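Local coordinates for STAS/SEC14 domain-containing protein (Shewanella loihica PV-4, PDB 2Q3L) that is of unknown function but has a SpoIIAA-like (STAS) fold and may associate with membranes and bind a ligand, at residues 5-10 with 29-34; 55-60 with 89-94. All blocks are in the same frame, centred on the assembly; numbering follows the deposited sequence.

Interaction 1 (5-10 with 29-34); sequences NLHGIA and KLTHED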
ATOM      1  N   ASN A   5      -5.468   8.565  -4.239  1.00 51.63           N
ATOM      2  CA  ASN A   5      -4.145   9.050  -4.609  1.00 52.07           C
ATOM      3  C   ASN A   5      -3.496   8.327  -5.804  1.00 51.45           C
ATOM      4  O   ASN A   5      -3.573   7.108  -5.923  1.00 51.87           O
ATOM      5  CB  ASN A   5      -3.195   8.993  -3.380  1.00 51.87           C
ATOM      6  CG  ASN A   5      -3.106   7.539  -2.674  1.00 62.16           C
ATOM      7  OD1 ASN A   5      -4.107   7.013  -2.134  1.00 53.13           O
ATOM      8  ND2 ASN A   5      -1.871   6.967  -2.622  1.00 43.88           N
ATOM      9  N   LEU A   6      -2.877   9.091  -6.695  1.00 50.50           N
ATOM     10  CA  LEU A   6      -2.211   8.530  -7.873  1.00 51.50           C
ATOM     11  C   LEU A   6      -0.845   7.974  -7.494  1.00 49.79           C
ATOM     12  O   LEU A   6      -0.035   8.674  -6.870  1.00 49.57           O
ATOM     13  CB  LEU A   6      -1.950   9.603  -8.930  1.00 51.19           C
ATOM     14  CG  LEU A   6      -1.245   9.068 -10.184  1.00 53.83           C
ATOM     15  CD1 LEU A   6      -2.253   8.370 -11.084  1.00 62.46           C
ATOM     16  CD2 LEU A   6      -0.565  10.162 -10.924  1.00 55.84           C
ATOM     17  N   HIS A   7      -0.553   6.763  -7.945  1.00 48.76           N
ATOM     18  CA  HIS A   7       0.761   6.168  -7.670  1.00 48.41           C
ATOM     19  C   HIS A   7       1.111   5.136  -8.702  1.00 46.64           C
ATOM     20  O   HIS A   7       0.250   4.679  -9.442  1.00 51.27           O
ATOM     21  CB  HIS A   7       0.777   5.540  -6.268  1.00 46.31           C
ATOM     22  CG  HIS A   7      -0.234   4.453  -6.104  1.00 43.64           C
ATOM     23  ND1 HIS A   7       0.087   3.107  -6.218  1.00 45.91           N
ATOM     24  CD2 HIS A   7      -1.564   4.508  -5.875  1.00 36.02           C
ATOM     25  CE1 HIS A   7      -1.009   2.388  -6.039  1.00 48.44           C
ATOM     26  NE2 HIS A   7      -2.027   3.214  -5.846  1.00 46.69           N
ATOM     27  N   GLY A   8       2.385   4.802  -8.769  1.00 47.83           N
ATOM     28  CA  GLY A   8       2.861   3.745  -9.637  1.00 47.71           C
ATOM     29  C   GLY A   8       4.312   3.861 -10.027  1.00 46.52           C
ATOM     30  O   GLY A   8       4.985   4.836  -9.718  1.00 48.74           O
ATOM     31  N   ILE A   9       4.776   2.845 -10.735  1.00 47.43           N
ATOM     32  CA  ILE A   9       6.112   2.852 -11.314  1.00 47.70           C
ATOM     33  C   ILE A   9       5.941   2.632 -12.789  1.00 47.49           C
ATOM     34  O   ILE A   9       5.271   1.693 -13.190  1.00 47.33           O
ATOM     35  CB  ILE A   9       7.015   1.748 -10.761  1.00 46.00           C
ATOM     36  CG1 ILE A   9       6.949   1.727  -9.235  1.00 45.09           C
ATOM     37  CG2 ILE A   9       8.420   1.931 -11.234  1.00 50.63           C
ATOM     38  CD1 ILE A   9       7.696   0.571  -8.582  1.00 50.31           C
ATOM     39  N   ALA A  10       6.488   3.553 -13.590  1.00 50.00           N
ATOM     40  CA  ALA A  10       6.556   3.403 -15.034  1.00 53.15           C
ATOM     41  C   ALA A  10       7.965   2.876 -15.285  1.00 53.10           C
ATOM     42  O   ALA A  10       8.906   3.402 -14.711  1.00 51.13           O
ATOM     43  CB  ALA A  10       6.399   4.766 -15.750  1.00 54.40           C
ATOM     44  N   LYS A  29       2.732   7.176  -3.616  1.00 49.16           N
ATOM     45  CA  LYS A  29       3.059   6.252  -2.533  1.00 46.77           C
ATOM     46  C   LYS A  29       2.991   4.839  -3.112  1.00 46.75           C
ATOM     47  O   LYS A  29       1.928   4.325  -3.400  1.00 44.55           O
ATOM     48  CB  LYS A  29       2.062   6.464  -1.385  1.00 49.49           C
ATOM     49  CG  LYS A  29       2.283   5.571  -0.153  1.00 57.69           C
ATOM     50  CD  LYS A  29       3.579   5.816   0.567  1.00 59.94           C
ATOM     51  CE  LYS A  29       3.470   5.365   2.026  1.00 60.75           C
ATOM     52  NZ  LYS A  29       4.777   5.265   2.693  1.00 65.27           N
ATOM     53  N   LEU A  30       4.162   4.225  -3.281  1.00 49.48           N
ATOM     54  CA  LEU A  30       4.298   2.932  -3.941  1.00 47.10           C
ATOM     55  C   LEU A  30       3.812   1.812  -3.042  1.00 46.42           C
ATOM     56  O   LEU A  30       4.027   1.855  -1.818  1.00 49.01           O
ATOM     57  CB  LEU A  30       5.763   2.678  -4.332  1.00 43.73           C
ATOM     58  CG  LEU A  30       6.421   3.793  -5.156  1.00 41.57           C
ATOM     59  CD1 LEU A  30       7.827   3.307  -5.613  1.00 46.00           C
ATOM     60  CD2 LEU A  30       5.633   4.165  -6.366  1.00 44.64           C
ATOM     61  N   THR A  31       3.134   0.846  -3.667  1.00 42.36           N
ATOM     62  CA  THR A  31       2.590  -0.303  -2.998  1.00 45.52           C
ATOM     63  C   THR A  31       3.273  -1.548  -3.536  1.00 46.33           C
ATOM     64  O   THR A  31       3.995  -1.503  -4.530  1.00 46.40           O
ATOM     65  CB  THR A  31       1.096  -0.460  -3.275  1.00 44.51           C
ATOM     66  OG1 THR A  31       0.927  -0.622  -4.675  1.00 45.67           O
ATOM     67  CG2 THR A  31       0.284   0.779  -2.800  1.00 45.25           C
ATOM     68  N   HIS A  32       3.069  -2.643  -2.825  1.00 44.37           N
ATOM     69  CA  HIS A  32       3.555  -3.926  -3.230  1.00 47.18           C
ATOM     70  C   HIS A  32       2.995  -4.361  -4.616  1.00 47.11           C
ATOM     71  O   HIS A  32       3.694  -4.973  -5.438  1.00 49.39           O
ATOM     72  CB  HIS A  32       3.160  -4.918  -2.146  1.00 45.52           C
ATOM     73  CG  HIS A  32       3.327  -6.342  -2.548  1.00 52.34           C
ATOM     74  ND1 HIS A  32       4.569  -6.908  -2.780  1.00 44.19           N
ATOM     75  CD2 HIS A  32       2.417  -7.328  -2.732  1.00 47.22           C
ATOM     76  CE1 HIS A  32       4.410  -8.179  -3.098  1.00 48.67           C
ATOM     77  NE2 HIS A  32       3.123  -8.468  -3.057  1.00 46.08           N
ATOM     78  N   GLU A  33       1.742  -4.013  -4.870  1.00 48.71           N
ATOM     79  CA  GLU A  33       1.087  -4.285  -6.133  1.00 50.13           C
ATOM     80  C   GLU A  33       1.827  -3.547  -7.250  1.00 48.73           C
ATOM     81  O   GLU A  33       1.946  -4.085  -8.324  1.00 52.46           O
ATOM     82  CB  GLU A  33      -0.384  -3.903  -6.099  1.00 48.16           C
ATOM     83  CG  GLU A  33      -1.245  -4.772  -5.138  1.00 53.22           C
ATOM     84  CD  GLU A  33      -0.903  -4.662  -3.594  1.00 67.40           C
ATOM     85  OE1 GLU A  33      -0.482  -3.569  -3.105  1.00 60.36           O
ATOM     86  OE2 GLU A  33      -1.085  -5.683  -2.861  1.00 73.26           O
ATOM     87  N   ASP A  34       2.367  -2.361  -6.976  1.00 48.08           N
ATOM     88  CA  ASP A  34       3.155  -1.617  -7.981  1.00 48.87           C
ATOM     89  C   ASP A  34       4.439  -2.357  -8.311  1.00 49.00           C
ATOM     90  O   ASP A  34       4.798  -2.409  -9.489  1.00 51.36           O
ATOM     91  CB  ASP A  34       3.463  -0.166  -7.538  1.00 50.17           C
ATOM     92  CG  ASP A  34       2.206   0.673  -7.340  1.00 51.84           C
ATOM     93  OD1 ASP A  34       1.144   0.300  -7.890  1.00 58.07           O
ATOM     94  OD2 ASP A  34       2.277   1.674  -6.607  1.00 47.29           O
TER
HETATM   95  O   HOH W   1       0.161   8.387  -3.899  1.00 44.46           O
HETATM   96  O   HOH W   2      -0.782   4.216  -2.397  1.00 52.62           O
HETATM   97  O   HOH W   3       3.507  -0.096 -11.200  1.00 57.24           O
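The ring of H7 points its ND1 at the carboxylate of D34, on the first turn of helix 32-45, and gives OD2 a hydrogen bond of 2.6 Å. OD2 lies in the ring plane and accepts with its syn lone pair, with an N-H...O angle of 162°, while the carboxylate is turned 40° out of the ring plane. At H7 a chi1 of 60° sets CG between its own backbone N and carbonyl carbon, 3.5 Å from K29 O. The same D34 OD2 takes a second bond from T31 N, at 3.2 Å and from above the carboxylate plane. D34 N in turn donates to T31 OG1 at 3.2 Å, which completes a capping box on the helix. Beyond G8, the I9 side chain crosses that of L30 at about a right angle, CG1 lying 4.0 Å from L30 CD2. N5 ND2 donates to two waters, one bound also to K29 N and L6 O, the other to K29 O and set over one face of the H7 ring. H7 NE2 bonds N5 OD1 of the second subunit, so the ring joins the dimer interface to the helix start. Gripped at both nitrogens, the imidazole is fixed in rotation, and the carboxylate beside ND1 would tend to stabilise a protonated ring.

Interaction 2 (55-60 with 89-94); sequences VALIDI and AIIGQG
L57 lays its isobutyl end against the tip of I91 on the neighbouring strand, the two side chains crossing obliquely with CD1 to CD1 at 3.3 Å, tighter than usual for two methyls. CG of L57 stands anti to its backbone N (chi1 179°), and I91 CD1 comes 3.7 Å from that CG. Replacing L57 with an alanine would probably leave I91 CD1 without its apolar partner and open a gap beneath helix 118-125, where L122 also packs on L57. The strands are parallel neighbours in the central sheet of the SpoIIAA-like fold, joined through helix 68-81 as a beta-alpha-beta unit. Four backbone bonds link them: A89 N to A56 O, I58 N to A89 O, I91 N to I58 O and I60 N to I91 O. On the face bearing I58 and I90, these two lie side by side and point the same way, with I90 CD1 4.0 Å from I58 CB. The other branch of I90, CG2, meets I60 CD1 at 3.6 Å. I60 CG1 also passes 3.4 Å from I91 O, the oxygen that accepts from I60 N. Helix 95-107 covers this end, Q97 touching I60 and T101 touching I90.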
ATOM      1  N   VAL A  55      22.787   0.488 -17.265  1.00 49.11           N
ATOM      2  CA  VAL A  55      22.754   1.825 -16.757  1.00 48.68           C
ATOM      3  C   VAL A  55      21.288   2.197 -16.659  1.00 48.61           C
ATOM      4  O   VAL A  55      20.538   1.958 -17.575  1.00 49.20           O
ATOM      5  CB  VAL A  55      23.604   2.826 -17.606  1.00 49.97           C
ATOM      6  CG1 VAL A  55      25.059   2.346 -17.669  1.00 47.80           C
ATOM      7  CG2 VAL A  55      23.053   3.051 -19.025  1.00 50.62           C
ATOM      8  N   ALA A  56      20.877   2.769 -15.538  1.00 47.37           N
ATOM      9  CA  ALA A  56      19.475   3.196 -15.351  1.00 49.25           C
ATOM     10  C   ALA A  56      19.287   4.639 -14.871  1.00 47.74           C
ATOM     11  O   ALA A  56      20.193   5.247 -14.274  1.00 49.32           O
ATOM     12  CB  ALA A  56      18.788   2.260 -14.346  1.00 48.71           C
ATOM     13  N   LEU A  57      18.112   5.171 -15.177  1.00 46.29           N
ATOM     14  CA  LEU A  57      17.645   6.462 -14.696  1.00 45.36           C
ATOM     15  C   LEU A  57      16.392   6.215 -13.876  1.00 46.23           C
ATOM     16  O   LEU A  57      15.494   5.492 -14.325  1.00 45.20           O
ATOM     17  CB  LEU A  57      17.318   7.403 -15.864  1.00 48.34           C
ATOM     18  CG  LEU A  57      16.783   8.831 -15.563  1.00 47.17           C
ATOM     19  CD1 LEU A  57      17.177   9.817 -16.580  1.00 52.29           C
ATOM     20  CD2 LEU A  57      15.287   8.838 -15.458  1.00 59.36           C
ATOM     21  N   ILE A  58      16.307   6.825 -12.692  1.00 47.95           N
ATOM     22  CA  ILE A  58      15.119   6.686 -11.820  1.00 47.70           C
ATOM     23  C   ILE A  58      14.694   8.097 -11.460  1.00 48.63           C
ATOM     24  O   ILE A  58      15.452   8.818 -10.805  1.00 47.63           O
ATOM     25  CB  ILE A  58      15.397   5.884 -10.528  1.00 48.15           C
ATOM     26  CG1 ILE A  58      16.122   4.572 -10.850  1.00 48.40           C
ATOM     27  CG2 ILE A  58      14.096   5.624  -9.739  1.00 46.09           C
ATOM     28  CD1 ILE A  58      16.486   3.786  -9.656  1.00 51.47           C
ATOM     29  N   ASP A  59      13.531   8.496 -11.980  1.00 46.97           N
ATOM     30  CA  ASP A  59      12.942   9.811 -11.731  1.00 48.67           C
ATOM     31  C   ASP A  59      12.043   9.634 -10.489  1.00 49.03           C
ATOM     32  O   ASP A  59      11.055   8.875 -10.491  1.00 42.99           O
ATOM     33  CB  ASP A  59      12.194  10.302 -12.991  1.00 46.77           C
ATOM     34  CG  ASP A  59      11.437  11.634 -12.780  1.00 55.79           C
ATOM     35  OD1 ASP A  59      11.196  12.044 -11.633  1.00 54.85           O
ATOM     36  OD2 ASP A  59      11.028  12.254 -13.783  1.00 58.77           O
ATOM     37  N   ILE A  60      12.471  10.276  -9.410  1.00 50.10           N
ATOM     38  CA  ILE A  60      11.731  10.299  -8.169  1.00 51.03           C
ATOM     39  C   ILE A  60      11.164  11.694  -7.880  1.00 51.85           C
ATOM     40  O   ILE A  60      10.788  11.968  -6.741  1.00 50.50           O
ATOM     41  CB  ILE A  60      12.601   9.804  -6.962  1.00 51.38           C
ATOM     42  CG1 ILE A  60      13.795  10.736  -6.680  1.00 50.72           C
ATOM     43  CG2 ILE A  60      13.093   8.377  -7.229  1.00 52.12           C
ATOM     44  CD1 ILE A  60      14.606  10.304  -5.438  1.00 48.45           C
ATOM     45  N   ALA A  89      21.471   6.870 -12.297  1.00 48.64           N
ATOM     46  CA  ALA A  89      21.222   8.304 -12.161  1.00 48.47           C
ATOM     47  C   ALA A  89      19.893   8.513 -11.459  1.00 48.23           C
ATOM     48  O   ALA A  89      18.903   8.022 -11.925  1.00 47.42           O
ATOM     49  CB  ALA A  89      21.145   8.950 -13.526  1.00 49.65           C
ATOM     50  N   ILE A  90      19.886   9.268 -10.360  1.00 48.06           N
ATOM     51  CA  ILE A  90      18.662   9.614  -9.688  1.00 50.28           C
ATOM     52  C   ILE A  90      18.275  11.046 -10.015  1.00 48.36           C
ATOM     53  O   ILE A  90      19.049  11.936  -9.831  1.00 50.89           O
ATOM     54  CB  ILE A  90      18.808   9.508  -8.175  1.00 50.11           C
ATOM     55  CG1 ILE A  90      19.325   8.106  -7.787  1.00 49.64           C
ATOM     56  CG2 ILE A  90      17.493   9.810  -7.493  1.00 51.28           C
ATOM     57  CD1 ILE A  90      18.469   6.991  -8.230  1.00 44.30           C
ATOM     58  N   ILE A  91      17.055  11.250 -10.478  1.00 49.03           N
ATOM     59  CA  ILE A  91      16.548  12.567 -10.815  1.00 49.83           C
ATOM     60  C   ILE A  91      15.517  12.967  -9.786  1.00 48.38           C
ATOM     61  O   ILE A  91      14.492  12.319  -9.652  1.00 47.51           O
ATOM     62  CB  ILE A  91      15.946  12.583 -12.219  1.00 51.65           C
ATOM     63  CG1 ILE A  91      17.060  12.270 -13.205  1.00 58.43           C
ATOM     64  CG2 ILE A  91      15.334  13.960 -12.553  1.00 52.55           C
ATOM     65  CD1 ILE A  91      16.680  12.437 -14.624  1.00 73.05           C
ATOM     66  N   GLY A  92      15.809  14.019  -9.035  1.00 47.25           N
ATOM     67  CA  GLY A  92      14.870  14.500  -8.033  1.00 47.47           C
ATOM     68  C   GLY A  92      15.098  15.965  -7.737  1.00 48.07           C
ATOM     69  O   GLY A  92      15.613  16.697  -8.569  1.00 48.38           O
ATOM     70  N   GLN A  93      14.701  16.401  -6.560  1.00 48.60           N
ATOM     71  CA  GLN A  93      14.874  17.778  -6.186  1.00 50.06           C
ATOM     72  C   GLN A  93      15.298  17.848  -4.757  1.00 49.87           C
ATOM     73  O   GLN A  93      14.765  17.124  -3.916  1.00 52.57           O
ATOM     74  CB  GLN A  93      13.537  18.524  -6.338  1.00 51.66           C
ATOM     75  N   GLY A  94      16.243  18.724  -4.466  1.00 51.83           N
ATOM     76  CA  GLY A  94      16.632  18.996  -3.080  1.00 51.41           C
ATOM     77  C   GLY A  94      17.788  18.190  -2.529  1.00 51.26           C
ATOM     78  O   GLY A  94      18.098  17.097  -3.007  1.00 49.73           O
TER

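From the N terminus, strand 7-16 turns back into strand 19-30, and interaction 1 closes this hairpin where its open end passes into helix 32-45. The chain then runs through that helix to strand 54-66, and interaction 2 closes the next loop, a crossover through helix 68-81 that returns to strand 85-91. The two closures follow in series, neither nested nor crossed. The centres of interactions 1 and 2 lie about 17 Å apart, and the two do not touch. Strands 19-30 and 54-66 are neighbours, so both contacts belong to one sheet: interaction 1 at the strand outermost within the chain, from which the sheet runs on into the second subunit, interaction 2 further in, between helices 95-107 and 118-125.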